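Local coordinates for phosphodiesterase (Candida albicans, PDB 6CPU), which belongs to the phosphodiesterase family of the HD clan, largely helical metal-binding proteins, and holds a zinc and a magnesium ion, at residues Asn275-Val280 and Ala474-Val479; Val282-Phe287 and Val466-Arg471; Ala461-Val466 and Ile530-Leu535; Asn539-Val544 and Gln552-Ile557. One frame throughout, in Å; residues are numbered along the deposited sequence.

Interaction 1: residues Asn275-Val280 and Ala474-Val479; sequences NFRHAV and AQWAMV. With ZN (zinc ion), chain B.
Trp476 sets the six-membered end of its indole against Arg277 and His278, at the start of a helix whose His278 binds the zinc ion in this HD-clan helical fold. The indole reaches them chiefly with CH2, which lies 3.9 Å from Arg277 CG and 3.9 Å from His278 CA, both at an oblique angle to the ring. Of these neighbours, His278 belongs to the first shell of the metal. Its CG stands anti to the backbone N (chi1 169°), and NE2 binds the zinc ion at 2.2 Å, a site completed by His349, Asp350, Asp462 and two waters. Trp476 thus packs on the backbone and base of a zinc ligand, a second-shell position, and is itself met edge-to-face by the ring of His223. Arg277 offers the indole only its aliphatic part. Its chain bends at chi3, and the guanidinium, tilted 46° from the indole plane, goes on to a salt bridge with Glu39 and to the carbonyls of Ala222 and Leu225. One layer further out, Asn275 is the N-cap of helix 276-292. Its OD1 accepts a bond from the backbone N of His278 at 3.1 Å, nearly along the C=O axis.

Interaction 2: residues Val282-Phe287 and Val466-Arg471; sequences VLQACF and VTRPLR
Two bent side chains bring Gln284 and Arg468 together. Gln284 starts with CG anti to its backbone N and then turns sharply at chi2 (-97°), which carries the amide round to the side of helix 276-292 that faces Arg468. Arg468 is kinked early, at chi2 (-68°), and runs extended from there, so that NH1 and NH2 both reach Gln284 OE1, end-on. The result is a bifurcated grip on one oxygen: Gln284 OE1 accepts from Arg468 NH1 at 2.8 Å and from Arg468 NH2 at 2.9 Å. Neither bond is straight, as expected when two nitrogens of one group share an acceptor. NH1 lies in the carbonyl plane while NH2 is tilted from it, and the amide and guanidinium planes stand 38° apart. Ala285 CB packs 3.7 Å from Arg468 NH2.

The contact ties the third turn of helix 276-292, which carries the zinc ligand His278, to the loop between helices 446-462 and 470-495, within the all-helical core of the family fold. Other partners complete both groups. Gln284 NE2 donates to the carbonyls of His217 and Val215, which fixes the amide's rotation and leaves OE1 for the arginine. Arg468 forms a salt bridge with Asp281, a bond to Trp218 O and a cation-pi contact with the Trp218 ring. A buried arginine with these partners probably keeps its positive charge.

Interaction 3: residues Ala461-Val466 and Ile530-Leu535; sequences ADISNV and IFFINL. With ZN (zinc ion), chain B.
Apolar contact between Ile463, Val466, Phe532 and Ile533 joins the loop after helix 446-462 to helix 525-547. Ile463 approaches the phenyl rim of Phe532: its CB lies 3.8 Å from Phe532 CZ, at the ring edge and near the ring plane. The Ile463 chi1 of 64° puts CG2 anti to the carbonyl carbon, where it lies against CZ, while CD1 stays at the margin of the contact. Val466 uses one branch for two neighbours. Its CG1 is 4.0 Å from Phe532 CD2, obliquely to the ring, and also 4.0 Å from Ile533 CG1, where the two side chains lie alongside, pointing opposite ways.

Metal coordination occupies the residue before this patch. In the HD-clan fold the C-terminal end of helix 446-462 supplies Asp462, whose OD1 binds the zinc ion at 2.1 Å alongside His278, His349 and Asp350; OD2 accepts a bond from zinc-bound water 2 at 2.7 Å.

Polar bonds hold the turn that follows the helix. The Ala461 carbonyl oxygen accepts twice from Ser464, from the backbone N at 3.2 Å and from OG at 2.8 Å, just where Ile463 leaves helical geometry.

Interaction 4: residues Asn539-Val544 and Gln552-Ile557; sequences NLFNSV and QYTCDI
A helical hairpin near the C-terminus brings Phe541 and Asn542 of helix 525-547 against Thr554 and Cys555 of helix 552-569. The segments run roughly antiparallel, at 149° between their directions, with axes 8.6 Å apart at closest approach. Cys555 and Phe541 give up the most surface to the contact, 57 Å² each. The Cys555 thiol points at the opposing helix, where SG comes 3.5 Å from the backbone carbonyl carbon of Phe541 and 4.0 Å from CB of the same residue. Asn542, partly exposed, brings its amide oxygen up to the sulfur: OD1 is 3.3 Å from Cys555 SG. Phe541 CA and Cys555 CA are 6.0 Å apart, a close spacing that lets SG reach the main chain.

This pairing of consecutive helices, linked by a short connection, is an antiparallel alpha-alpha hairpin within the helical fold of the family. The Phe541 ring meets Thr554. Their side chains cross at about a right angle, with Thr554 OG1 3.4 Å from Phe541 CD1 and Thr554 CB 3.7 Å from the same ring carbon. The threonine hydroxyl lies between its own backbone N and carbonyl carbon (chi1 55°), a rotation that lets it bond back to the carbonyl of Leu551 while its flank rests against the ring. Beyond the pair, Phe541 continues onto Thr467 and Cys460, and Thr554 onto Phe289 of helix 276-292. Within helix 552-569, a weak bond of 3.5 Å runs from Gln552 NE2 to Asp556 OD1.

How the interactions relate
The zinc ion joins interactions 1 and 3 directly: their ligand atoms His278 NE2 and Asp462 OD1 are 3.0 Å apart, and both zinc-bound waters belong to both contacts. Trp476 CB also lies 3.3 Å from Asn465 ND2. Interaction 2 lies further along helix 276-292 and meets the loop leading into helix 470-495, its centre about 10 Å from that of interaction 1; it shares Val466 with interaction 3, and Cys286 SG packs 3.5 Å from Ala461 CB. Interaction 4 is more remote, its Phe541 side chain about 12 Å from the zinc ion, yet Thr467 CG2 touches Phe541 CZ at 3.4 Å and Leu540 CD2 lies 3.7 Å from Ile463 CD1, next to Asp462 in sequence.

Interaction 1: residues Asn275-Val280 and Ala474-Val479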
loop_
_atom_site.group_PDB
_atom_site.type_symbol
_atom_site.label_atom_id
_atom_site.label_comp_id
_atom_site.label_asym_id
_atom_site.label_seq_id
_atom_site.Cartn_x
_atom_site.Cartn_y
_atom_site.Cartn_z
ATOM N N ASN A 275 -1.917 -5.469 0.614
ATOM C CA ASN A 275 -2.924 -4.442 0.338
ATOM C C ASN A 275 -2.573 -3.176 1.104
ATOM O O ASN A 275 -1.486 -3.068 1.670
ATOM C CB ASN A 275 -4.303 -4.960 0.691
ATOM C CG ASN A 275 -4.392 -5.444 2.125
ATOM O OD1 ASN A 275 -3.637 -5.023 2.984
ATOM N ND2 ASN A 275 -5.296 -6.346 2.365
ATOM N N PHE A 276 -3.464 -2.199 1.074
ATOM C CA PHE A 276 -3.215 -0.913 1.743
ATOM C C PHE A 276 -3.054 -1.109 3.259
ATOM O O PHE A 276 -2.247 -0.436 3.885
ATOM C CB PHE A 276 -4.365 0.015 1.440
ATOM C CG PHE A 276 -4.228 1.373 2.040
ATOM C CD1 PHE A 276 -3.163 2.182 1.709
ATOM C CD2 PHE A 276 -5.221 1.869 2.886
ATOM C CE1 PHE A 276 -3.048 3.448 2.264
ATOM C CE2 PHE A 276 -5.117 3.142 3.425
ATOM C CZ PHE A 276 -4.035 3.923 3.113
ATOM N N ARG A 277 -3.787 -2.061 3.821
ATOM C CA ARG A 277 -3.673 -2.373 5.262
ATOM C C ARG A 277 -2.236 -2.773 5.648
ATOM O O ARG A 277 -1.737 -2.314 6.681
ATOM C CB ARG A 277 -4.703 -3.429 5.690
ATOM C CG ARG A 277 -4.622 -3.885 7.149
ATOM C CD ARG A 277 -5.753 -4.822 7.551
ATOM N NE ARG A 277 -7.041 -4.152 7.429
ATOM C CZ ARG A 277 -7.885 -4.268 6.414
ATOM N NH1 ARG A 277 -7.662 -5.112 5.405
ATOM N NH2 ARG A 277 -8.986 -3.542 6.420
ATOM N N HIS A 278 -1.581 -3.588 4.817
ATOM C CA HIS A 278 -0.168 -3.968 5.024
ATOM C C HIS A 278 0.745 -2.760 4.960
ATOM O O HIS A 278 1.634 -2.606 5.790
ATOM C CB HIS A 278 0.290 -5.045 4.016
ATOM C CG HIS A 278 1.774 -5.289 3.994
ATOM N ND1 HIS A 278 2.473 -5.771 5.083
ATOM C CD2 HIS A 278 2.691 -5.120 3.006
ATOM C CE1 HIS A 278 3.754 -5.886 4.765
ATOM N NE2 HIS A 278 3.916 -5.496 3.511
ATOM N N ALA A 279 0.532 -1.895 3.964
ATOM C CA ALA A 279 1.323 -0.685 3.833
ATOM C C ALA A 279 1.239 0.183 5.091
ATOM O O ALA A 279 2.265 0.696 5.588
ATOM C CB ALA A 279 0.885 0.115 2.612
ATOM N N VAL A 280 0.017 0.355 5.588
ATOM C CA VAL A 280 -0.218 1.195 6.746
ATOM C C VAL A 280 0.368 0.533 8.012
ATOM O O VAL A 280 0.946 1.205 8.846
ATOM C CB VAL A 280 -1.713 1.533 6.908
ATOM C CG1 VAL A 280 -1.935 2.351 8.171
ATOM C CG2 VAL A 280 -2.215 2.307 5.680
ATOM N N ALA A 474 -0.844 -13.641 14.812
ATOM C CA ALA A 474 -1.561 -14.778 14.246
ATOM C C ALA A 474 -2.556 -14.367 13.165
ATOM O O ALA A 474 -2.734 -15.088 12.190
ATOM C CB ALA A 474 -2.291 -15.548 15.338
ATOM N N GLN A 475 -3.226 -13.234 13.356
ATOM C CA GLN A 475 -4.181 -12.732 12.353
ATOM C C GLN A 475 -3.463 -12.479 11.027
ATOM O O GLN A 475 -3.965 -12.838 9.973
ATOM C CB GLN A 475 -4.841 -11.437 12.833
ATOM C CG GLN A 475 -5.847 -11.626 13.958
ATOM C CD GLN A 475 -6.460 -10.320 14.415
ATOM O OE1 GLN A 475 -5.774 -9.301 14.522
ATOM N NE2 GLN A 475 -7.746 -10.346 14.706
ATOM N N TRP A 476 -2.289 -11.866 11.102
ATOM C CA TRP A 476 -1.449 -11.628 9.920
ATOM C C TRP A 476 -1.016 -12.937 9.260
ATOM O O TRP A 476 -1.034 -13.057 8.045
ATOM C CB TRP A 476 -0.211 -10.812 10.291
ATOM C CG TRP A 476 -0.475 -9.349 10.447
ATOM C CD1 TRP A 476 -0.399 -8.606 11.596
ATOM C CD2 TRP A 476 -0.853 -8.444 9.412
ATOM N NE1 TRP A 476 -0.709 -7.292 11.333
ATOM C CE2 TRP A 476 -0.994 -7.166 10.001
ATOM C CE3 TRP A 476 -1.094 -8.590 8.043
ATOM C CZ2 TRP A 476 -1.364 -6.042 9.263
ATOM C CZ3 TRP A 476 -1.460 -7.463 7.310
ATOM C CH2 TRP A 476 -1.600 -6.214 7.927
ATOM N N ALA A 477 -0.629 -13.924 10.071
ATOM C CA ALA A 477 -0.222 -15.227 9.550
ATOM C C ALA A 477 -1.324 -15.868 8.729
ATOM O O ALA A 477 -1.067 -16.510 7.708
ATOM C CB ALA A 477 0.190 -16.155 10.690
ATOM N N MET A 478 -2.558 -15.706 9.184
ATOM C CA MET A 478 -3.709 -16.210 8.475
ATOM C C MET A 478 -3.911 -15.562 7.098
ATOM O O MET A 478 -4.153 -16.256 6.110
ATOM C CB MET A 478 -4.959 -15.984 9.323
ATOM C CG MET A 478 -6.249 -16.316 8.617
ATOM S SD MET A 478 -7.568 -16.580 9.810
ATOM C CE MET A 478 -8.935 -16.878 8.707
ATOM N N VAL A 479 -3.868 -14.235 7.033
ATOM C CA VAL A 479 -4.088 -13.575 5.738
ATOM C C VAL A 479 -2.906 -13.815 4.782
ATOM O O VAL A 479 -3.116 -13.972 3.580
ATOM C CB VAL A 479 -4.471 -12.082 5.882
ATOM C CG1 VAL A 479 -5.723 -11.962 6.754
ATOM C CG2 VAL A 479 -3.331 -11.246 6.440
HETATM ZN ZN ZN B . 5.704 -5.330 2.265
HETATM O O HOH W 1 5.457 -7.525 2.151
HETATM O O HOH W 2 7.444 -5.666 1.023
#

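Interaction 2: residues Val282-Phe287 and Val466-Arg471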
loop_
_atom_site.group_PDB
_atom_site.type_symbol
_atom_site.label_atom_id
_atom_site.label_comp_id
_atom_site.label_asym_id
_atom_site.label_seq_id
_atom_site.Cartn_x
_atom_site.Cartn_y
_atom_site.Cartn_z
ATOM N N VAL A 282 3.069 -1.446 8.014
ATOM C CA VAL A 282 4.516 -1.232 7.897
ATOM C C VAL A 282 4.906 0.209 8.228
ATOM O O VAL A 282 5.920 0.472 8.907
ATOM C CB VAL A 282 5.047 -1.641 6.485
ATOM C CG1 VAL A 282 6.494 -1.231 6.292
ATOM C CG2 VAL A 282 4.899 -3.141 6.280
ATOM N N LEU A 283 4.095 1.152 7.778
ATOM C CA LEU A 283 4.298 2.557 8.120
ATOM C C LEU A 283 4.237 2.747 9.649
ATOM O O LEU A 283 5.079 3.428 10.248
ATOM C CB LEU A 283 3.223 3.419 7.439
ATOM C CG LEU A 283 3.034 4.855 7.926
ATOM C CD1 LEU A 283 4.280 5.674 7.669
ATOM C CD2 LEU A 283 1.834 5.505 7.258
ATOM N N GLN A 284 3.235 2.135 10.252
ATOM C CA GLN A 284 3.010 2.245 11.699
ATOM C C GLN A 284 4.143 1.611 12.509
ATOM O O GLN A 284 4.516 2.143 13.557
ATOM C CB GLN A 284 1.671 1.619 12.064
ATOM C CG GLN A 284 1.162 1.976 13.465
ATOM C CD GLN A 284 1.477 0.920 14.525
ATOM O OE1 GLN A 284 2.132 -0.103 14.258
ATOM N NE2 GLN A 284 0.954 1.143 15.730
ATOM N N ALA A 285 4.667 0.478 12.036
ATOM C CA ALA A 285 5.870 -0.125 12.636
ATOM C C ALA A 285 7.036 0.838 12.576
ATOM O O ALA A 285 7.673 1.108 13.597
ATOM C CB ALA A 285 6.224 -1.431 11.947
ATOM N N CYS A 286 7.312 1.372 11.387
ATOM C CA CYS A 286 8.357 2.397 11.232
ATOM C C CYS A 286 8.121 3.563 12.180
ATOM O O CYS A 286 9.055 4.069 12.815
ATOM C CB CYS A 286 8.400 2.946 9.803
ATOM S SG CYS A 286 9.372 1.959 8.659
ATOM N N PHE A 287 6.869 3.996 12.246
ATOM C CA PHE A 287 6.475 5.110 13.106
ATOM C C PHE A 287 6.878 4.837 14.567
ATOM O O PHE A 287 7.503 5.679 15.208
ATOM C CB PHE A 287 4.973 5.341 12.985
ATOM C CG PHE A 287 4.502 6.649 13.543
ATOM C CD1 PHE A 287 4.864 7.839 12.942
ATOM C CD2 PHE A 287 3.669 6.686 14.648
ATOM C CE1 PHE A 287 4.421 9.050 13.434
ATOM C CE2 PHE A 287 3.213 7.900 15.150
ATOM C CZ PHE A 287 3.596 9.083 14.544
ATOM N N VAL A 466 5.821 -10.993 12.952
ATOM C CA VAL A 466 6.272 -11.880 14.042
ATOM C C VAL A 466 6.683 -11.140 15.323
ATOM O O VAL A 466 6.825 -11.786 16.368
ATOM C CB VAL A 466 7.416 -12.835 13.611
ATOM C CG1 VAL A 466 6.931 -13.772 12.513
ATOM C CG2 VAL A 466 8.661 -12.074 13.187
ATOM N N THR A 467 6.900 -9.823 15.232
ATOM C CA THR A 467 7.239 -8.968 16.378
ATOM C C THR A 467 6.032 -8.270 17.036
ATOM O O THR A 467 6.188 -7.601 18.056
ATOM C CB THR A 467 8.269 -7.876 16.010
ATOM O OG1 THR A 467 7.656 -6.858 15.205
ATOM C CG2 THR A 467 9.466 -8.462 15.268
ATOM N N ARG A 468 4.844 -8.404 16.451
ATOM C CA ARG A 468 3.625 -7.915 17.097
ATOM C C ARG A 468 3.200 -8.917 18.159
ATOM O O ARG A 468 3.516 -10.106 18.041
ATOM C CB ARG A 468 2.464 -7.792 16.106
ATOM C CG ARG A 468 2.727 -6.902 14.895
ATOM C CD ARG A 468 2.872 -5.444 15.255
ATOM N NE ARG A 468 2.842 -4.602 14.052
ATOM C CZ ARG A 468 2.912 -3.271 14.063
ATOM N NH1 ARG A 468 3.018 -2.604 15.213
ATOM N NH2 ARG A 468 2.879 -2.588 12.917
ATOM N N PRO A 469 2.434 -8.462 19.165
ATOM C CA PRO A 469 1.863 -9.408 20.125
ATOM C C PRO A 469 1.093 -10.556 19.474
ATOM O O PRO A 469 0.506 -10.407 18.396
ATOM C CB PRO A 469 0.951 -8.527 20.979
ATOM C CG PRO A 469 1.657 -7.215 20.986
ATOM C CD PRO A 469 2.198 -7.069 19.578
ATOM N N LEU A 470 1.101 -11.692 20.159
ATOM C CA LEU A 470 0.685 -12.977 19.608
ATOM C C LEU A 470 -0.628 -12.996 18.831
ATOM O O LEU A 470 -0.678 -13.562 17.739
ATOM C CB LEU A 470 0.623 -14.017 20.738
ATOM C CG LEU A 470 0.356 -15.476 20.369
ATOM C CD1 LEU A 470 1.346 -15.994 19.335
ATOM C CD2 LEU A 470 0.409 -16.333 21.629
ATOM N N ARG A 471 -1.687 -12.397 19.378
ATOM C CA ARG A 471 -2.999 -12.464 18.739
ATOM C C ARG A 471 -2.997 -11.767 17.370
ATOM O O ARG A 471 -3.539 -12.293 16.391
ATOM C CB ARG A 471 -4.059 -11.821 19.629
ATOM C CG ARG A 471 -5.493 -12.136 19.228
ATOM C CD ARG A 471 -6.462 -11.445 20.181
ATOM N NE ARG A 471 -6.214 -10.006 20.179
ATOM C CZ ARG A 471 -6.624 -9.168 19.228
ATOM N NH1 ARG A 471 -7.339 -9.602 18.194
ATOM N NH2 ARG A 471 -6.320 -7.883 19.318
#

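Interaction 3: residues Ala461-Val466 and Ile530-Leu535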
loop_
_atom_site.group_PDB
_atom_site.type_symbol
_atom_site.label_atom_id
_atom_site.label_comp_id
_atom_site.label_asym_id
_atom_site.label_seq_id
_atom_site.Cartn_x
_atom_site.Cartn_y
_atom_site.Cartn_z
ATOM N N ALA A 461 10.389 -3.262 9.702
ATOM C CA ALA A 461 8.955 -2.927 9.610
ATOM C C ALA A 461 8.210 -3.861 8.668
ATOM O O ALA A 461 7.134 -4.364 8.999
ATOM C CB ALA A 461 8.783 -1.484 9.171
ATOM N N ASP A 462 8.789 -4.111 7.492
ATOM C CA ASP A 462 8.135 -4.966 6.505
ATOM C C ASP A 462 7.904 -6.396 7.003
ATOM O O ASP A 462 6.902 -7.021 6.644
ATOM C CB ASP A 462 8.942 -4.980 5.210
ATOM C CG ASP A 462 8.184 -5.589 4.047
ATOM O OD1 ASP A 462 6.934 -5.432 3.930
ATOM O OD2 ASP A 462 8.873 -6.224 3.230
ATOM N N ILE A 463 8.818 -6.923 7.825
ATOM C CA ILE A 463 8.663 -8.291 8.352
ATOM C C ILE A 463 8.296 -8.292 9.842
ATOM O O ILE A 463 8.629 -9.229 10.574
ATOM C CB ILE A 463 9.920 -9.173 8.089
ATOM C CG1 ILE A 463 11.156 -8.650 8.827
ATOM C CG2 ILE A 463 10.208 -9.260 6.597
ATOM C CD1 ILE A 463 12.218 -9.716 9.025
ATOM N N SER A 464 7.569 -7.265 10.277
ATOM C CA SER A 464 7.295 -7.059 11.704
ATOM C C SER A 464 6.131 -7.879 12.249
ATOM O O SER A 464 5.867 -7.831 13.456
ATOM C CB SER A 464 7.062 -5.569 11.978
ATOM O OG SER A 464 5.867 -5.125 11.354
ATOM N N ASN A 465 5.441 -8.643 11.400
ATOM C CA ASN A 465 4.301 -9.427 11.847
ATOM C C ASN A 465 4.653 -10.349 13.019
ATOM O O ASN A 465 3.863 -10.475 13.953
ATOM C CB ASN A 465 3.739 -10.281 10.721
ATOM C CG ASN A 465 3.010 -9.471 9.668
ATOM O OD1 ASN A 465 2.845 -8.246 9.775
ATOM N ND2 ASN A 465 2.549 -10.159 8.646
ATOM N N VAL A 466 5.821 -10.993 12.952
ATOM C CA VAL A 466 6.272 -11.880 14.042
ATOM C C VAL A 466 6.683 -11.140 15.323
ATOM O O VAL A 466 6.825 -11.786 16.368
ATOM C CB VAL A 466 7.416 -12.835 13.611
ATOM C CG1 VAL A 466 6.931 -13.772 12.513
ATOM C CG2 VAL A 466 8.661 -12.074 13.187
ATOM N N ILE A 530 7.606 -20.603 12.894
ATOM C CA ILE A 530 8.903 -21.101 13.372
ATOM C C ILE A 530 9.932 -21.022 12.247
ATOM O O ILE A 530 11.026 -20.492 12.442
ATOM C CB ILE A 530 8.801 -22.546 13.917
ATOM C CG1 ILE A 530 7.953 -22.569 15.196
ATOM C CG2 ILE A 530 10.186 -23.125 14.196
ATOM C CD1 ILE A 530 7.386 -23.933 15.538
ATOM N N PHE A 531 9.561 -21.529 11.069
ATOM C CA PHE A 531 10.404 -21.444 9.871
ATOM C C PHE A 531 10.918 -20.017 9.679
ATOM O O PHE A 531 12.127 -19.788 9.602
ATOM C CB PHE A 531 9.605 -21.910 8.640
ATOM C CG PHE A 531 10.353 -21.798 7.327
ATOM C CD1 PHE A 531 11.000 -22.902 6.781
ATOM C CD2 PHE A 531 10.388 -20.593 6.624
ATOM C CE1 PHE A 531 11.678 -22.804 5.575
ATOM C CE2 PHE A 531 11.068 -20.489 5.420
ATOM C CZ PHE A 531 11.713 -21.596 4.894
ATOM N N PHE A 532 9.990 -19.059 9.635
ATOM C CA PHE A 532 10.336 -17.665 9.344
ATOM C C PHE A 532 11.167 -16.993 10.437
ATOM O O PHE A 532 12.100 -16.242 10.137
ATOM C CB PHE A 532 9.077 -16.835 9.062
ATOM C CG PHE A 532 9.379 -15.464 8.541
ATOM C CD1 PHE A 532 9.660 -15.269 7.197
ATOM C CD2 PHE A 532 9.423 -14.368 9.399
ATOM C CE1 PHE A 532 9.961 -14.008 6.713
ATOM C CE2 PHE A 532 9.726 -13.103 8.920
ATOM C CZ PHE A 532 9.993 -12.923 7.573
ATOM N N ILE A 533 10.830 -17.256 11.697
ATOM C CA ILE A 533 11.576 -16.684 12.822
ATOM C C ILE A 533 13.020 -17.193 12.862
ATOM O O ILE A 533 13.955 -16.407 13.028
ATOM C CB ILE A 533 10.877 -16.965 14.171
ATOM C CG1 ILE A 533 9.582 -16.151 14.265
ATOM C CG2 ILE A 533 11.797 -16.626 15.344
ATOM C CD1 ILE A 533 8.588 -16.689 15.268
ATOM N N ASN A 534 13.199 -18.501 12.707
ATOM C CA ASN A 534 14.542 -19.090 12.715
ATOM C C ASN A 534 15.385 -18.640 11.527
ATOM O O ASN A 534 16.507 -18.169 11.700
ATOM C CB ASN A 534 14.467 -20.623 12.762
ATOM C CG ASN A 534 14.116 -21.150 14.144
ATOM O OD1 ASN A 534 14.489 -20.560 15.159
ATOM N ND2 ASN A 534 13.402 -22.272 14.190
ATOM N N LEU A 535 14.830 -18.760 10.326
ATOM C CA LEU A 535 15.599 -18.510 9.114
ATOM C C LEU A 535 15.771 -17.032 8.751
ATOM O O LEU A 535 16.702 -16.705 8.023
ATOM C CB LEU A 535 15.004 -19.299 7.942
ATOM C CG LEU A 535 15.185 -20.819 8.106
ATOM C CD1 LEU A 535 14.102 -21.604 7.381
ATOM C CD2 LEU A 535 16.569 -21.262 7.643
HETATM ZN ZN ZN B . 5.704 -5.330 2.265
HETATM O O HOH W 2 7.444 -5.666 1.023
HETATM O O HOH W 1 5.457 -7.525 2.151
#

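Interaction 4: residues Asn539-Val544 and Gln552-Ile557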
loop_
_atom_site.group_PDB
_atom_site.type_symbol
_atom_site.label_atom_id
_atom_site.label_comp_id
_atom_site.label_asym_id
_atom_site.label_seq_id
_atom_site.Cartn_x
_atom_site.Cartn_y
_atom_site.Cartn_z
ATOM N N ASN A 539 17.423 -13.417 13.637
ATOM C CA ASN A 539 18.746 -12.869 13.341
ATOM C C ASN A 539 18.756 -11.392 12.976
ATOM O O ASN A 539 19.635 -10.654 13.423
ATOM C CB ASN A 539 19.426 -13.676 12.233
ATOM C CG ASN A 539 19.844 -15.058 12.695
ATOM O OD1 ASN A 539 20.127 -15.274 13.873
ATOM N ND2 ASN A 539 19.883 -16.003 11.765
ATOM N N LEU A 540 17.793 -10.952 12.165
ATOM C CA LEU A 540 17.742 -9.541 11.757
ATOM C C LEU A 540 17.439 -8.618 12.939
ATOM O O LEU A 540 18.099 -7.595 13.123
ATOM C CB LEU A 540 16.695 -9.314 10.654
ATOM C CG LEU A 540 16.525 -7.860 10.190
ATOM C CD1 LEU A 540 17.767 -7.353 9.472
ATOM C CD2 LEU A 540 15.296 -7.718 9.300
ATOM N N PHE A 541 16.421 -8.960 13.716
ATOM C CA PHE A 541 16.018 -8.101 14.829
ATOM C C PHE A 541 17.092 -8.068 15.932
ATOM O O PHE A 541 17.471 -6.985 16.405
ATOM C CB PHE A 541 14.643 -8.512 15.362
ATOM C CG PHE A 541 13.505 -8.014 14.511
ATOM C CD1 PHE A 541 13.085 -6.692 14.608
ATOM C CD2 PHE A 541 12.887 -8.842 13.582
ATOM C CE1 PHE A 541 12.056 -6.219 13.817
ATOM C CE2 PHE A 541 11.854 -8.368 12.784
ATOM C CZ PHE A 541 11.442 -7.057 12.902
ATOM N N ASN A 542 17.602 -9.242 16.307
ATOM C CA ASN A 542 18.759 -9.334 17.216
ATOM C C ASN A 542 19.918 -8.470 16.741
ATOM O O ASN A 542 20.465 -7.689 17.507
ATOM C CB ASN A 542 19.228 -10.789 17.365
ATOM C CG ASN A 542 18.327 -11.605 18.275
ATOM O OD1 ASN A 542 17.738 -11.076 19.220
ATOM N ND2 ASN A 542 18.226 -12.905 18.004
ATOM N N SER A 543 20.261 -8.585 15.460
ATOM C CA SER A 543 21.355 -7.811 14.884
ATOM C C SER A 543 21.073 -6.305 14.860
ATOM O O SER A 543 21.960 -5.496 15.132
ATOM C CB SER A 543 21.666 -8.317 13.472
ATOM O OG SER A 543 22.836 -7.704 12.964
ATOM N N VAL A 544 19.838 -5.933 14.535
ATOM C CA VAL A 544 19.442 -4.521 14.514
ATOM C C VAL A 544 19.341 -3.942 15.935
ATOM O O VAL A 544 19.768 -2.806 16.177
ATOM C CB VAL A 544 18.115 -4.319 13.731
ATOM C CG1 VAL A 544 17.541 -2.923 13.948
ATOM C CG2 VAL A 544 18.346 -4.561 12.242
ATOM N N GLN A 552 15.004 -3.460 21.265
ATOM C CA GLN A 552 15.160 -4.788 21.874
ATOM C C GLN A 552 13.811 -5.461 22.129
ATOM O O GLN A 552 13.690 -6.684 22.025
ATOM C CB GLN A 552 15.983 -4.688 23.181
ATOM C CG GLN A 552 16.179 -5.996 23.944
ATOM C CD GLN A 552 16.997 -7.023 23.181
ATOM O OE1 GLN A 552 17.931 -6.681 22.455
ATOM N NE2 GLN A 552 16.657 -8.293 23.351
ATOM N N TYR A 553 12.790 -4.662 22.440
ATOM C CA TYR A 553 11.457 -5.198 22.691
ATOM C C TYR A 553 10.948 -6.099 21.559
ATOM O O TYR A 553 10.177 -7.029 21.809
ATOM C CB TYR A 553 10.468 -4.065 22.974
ATOM C CG TYR A 553 9.998 -3.318 21.741
ATOM C CD1 TYR A 553 8.847 -3.713 21.066
ATOM C CD2 TYR A 553 10.702 -2.224 21.252
ATOM C CE1 TYR A 553 8.410 -3.035 19.937
ATOM C CE2 TYR A 553 10.270 -1.543 20.124
ATOM C CZ TYR A 553 9.119 -1.951 19.474
ATOM O OH TYR A 553 8.681 -1.274 18.350
ATOM N N THR A 554 11.383 -5.833 20.319
ATOM C CA THR A 554 11.005 -6.681 19.183
ATOM C C THR A 554 11.543 -8.098 19.358
ATOM O O THR A 554 10.815 -9.072 19.174
ATOM C CB THR A 554 11.479 -6.109 17.834
ATOM O OG1 THR A 554 12.891 -5.867 17.863
ATOM C CG2 THR A 554 10.751 -4.809 17.520
ATOM N N CYS A 555 12.816 -8.207 19.725
ATOM C CA CYS A 555 13.409 -9.515 20.031
ATOM C C CYS A 555 12.673 -10.218 21.181
ATOM O O CYS A 555 12.470 -11.436 21.144
ATOM C CB CYS A 555 14.891 -9.363 20.368
ATOM S SG CYS A 555 15.822 -8.388 19.165
ATOM N N ASP A 556 12.261 -9.448 22.190
ATOM C CA ASP A 556 11.525 -10.000 23.335
ATOM C C ASP A 556 10.213 -10.642 22.913
ATOM O O ASP A 556 9.879 -11.736 23.381
ATOM C CB ASP A 556 11.247 -8.924 24.393
ATOM C CG ASP A 556 12.520 -8.301 24.956
ATOM O OD1 ASP A 556 13.595 -8.931 24.861
ATOM O OD2 ASP A 556 12.445 -7.174 25.491
ATOM N N ILE A 557 9.473 -9.977 22.019
ATOM C CA ILE A 557 8.181 -10.500 21.558
ATOM C C ILE A 557 8.354 -11.672 20.590
ATOM O O ILE A 557 7.568 -12.617 20.628
ATOM C CB ILE A 557 7.289 -9.402 20.923
ATOM C CG1 ILE A 557 6.958 -8.318 21.955
ATOM C CG2 ILE A 557 6.002 -10.005 20.382
ATOM C CD1 ILE A 557 6.358 -7.055 21.367
#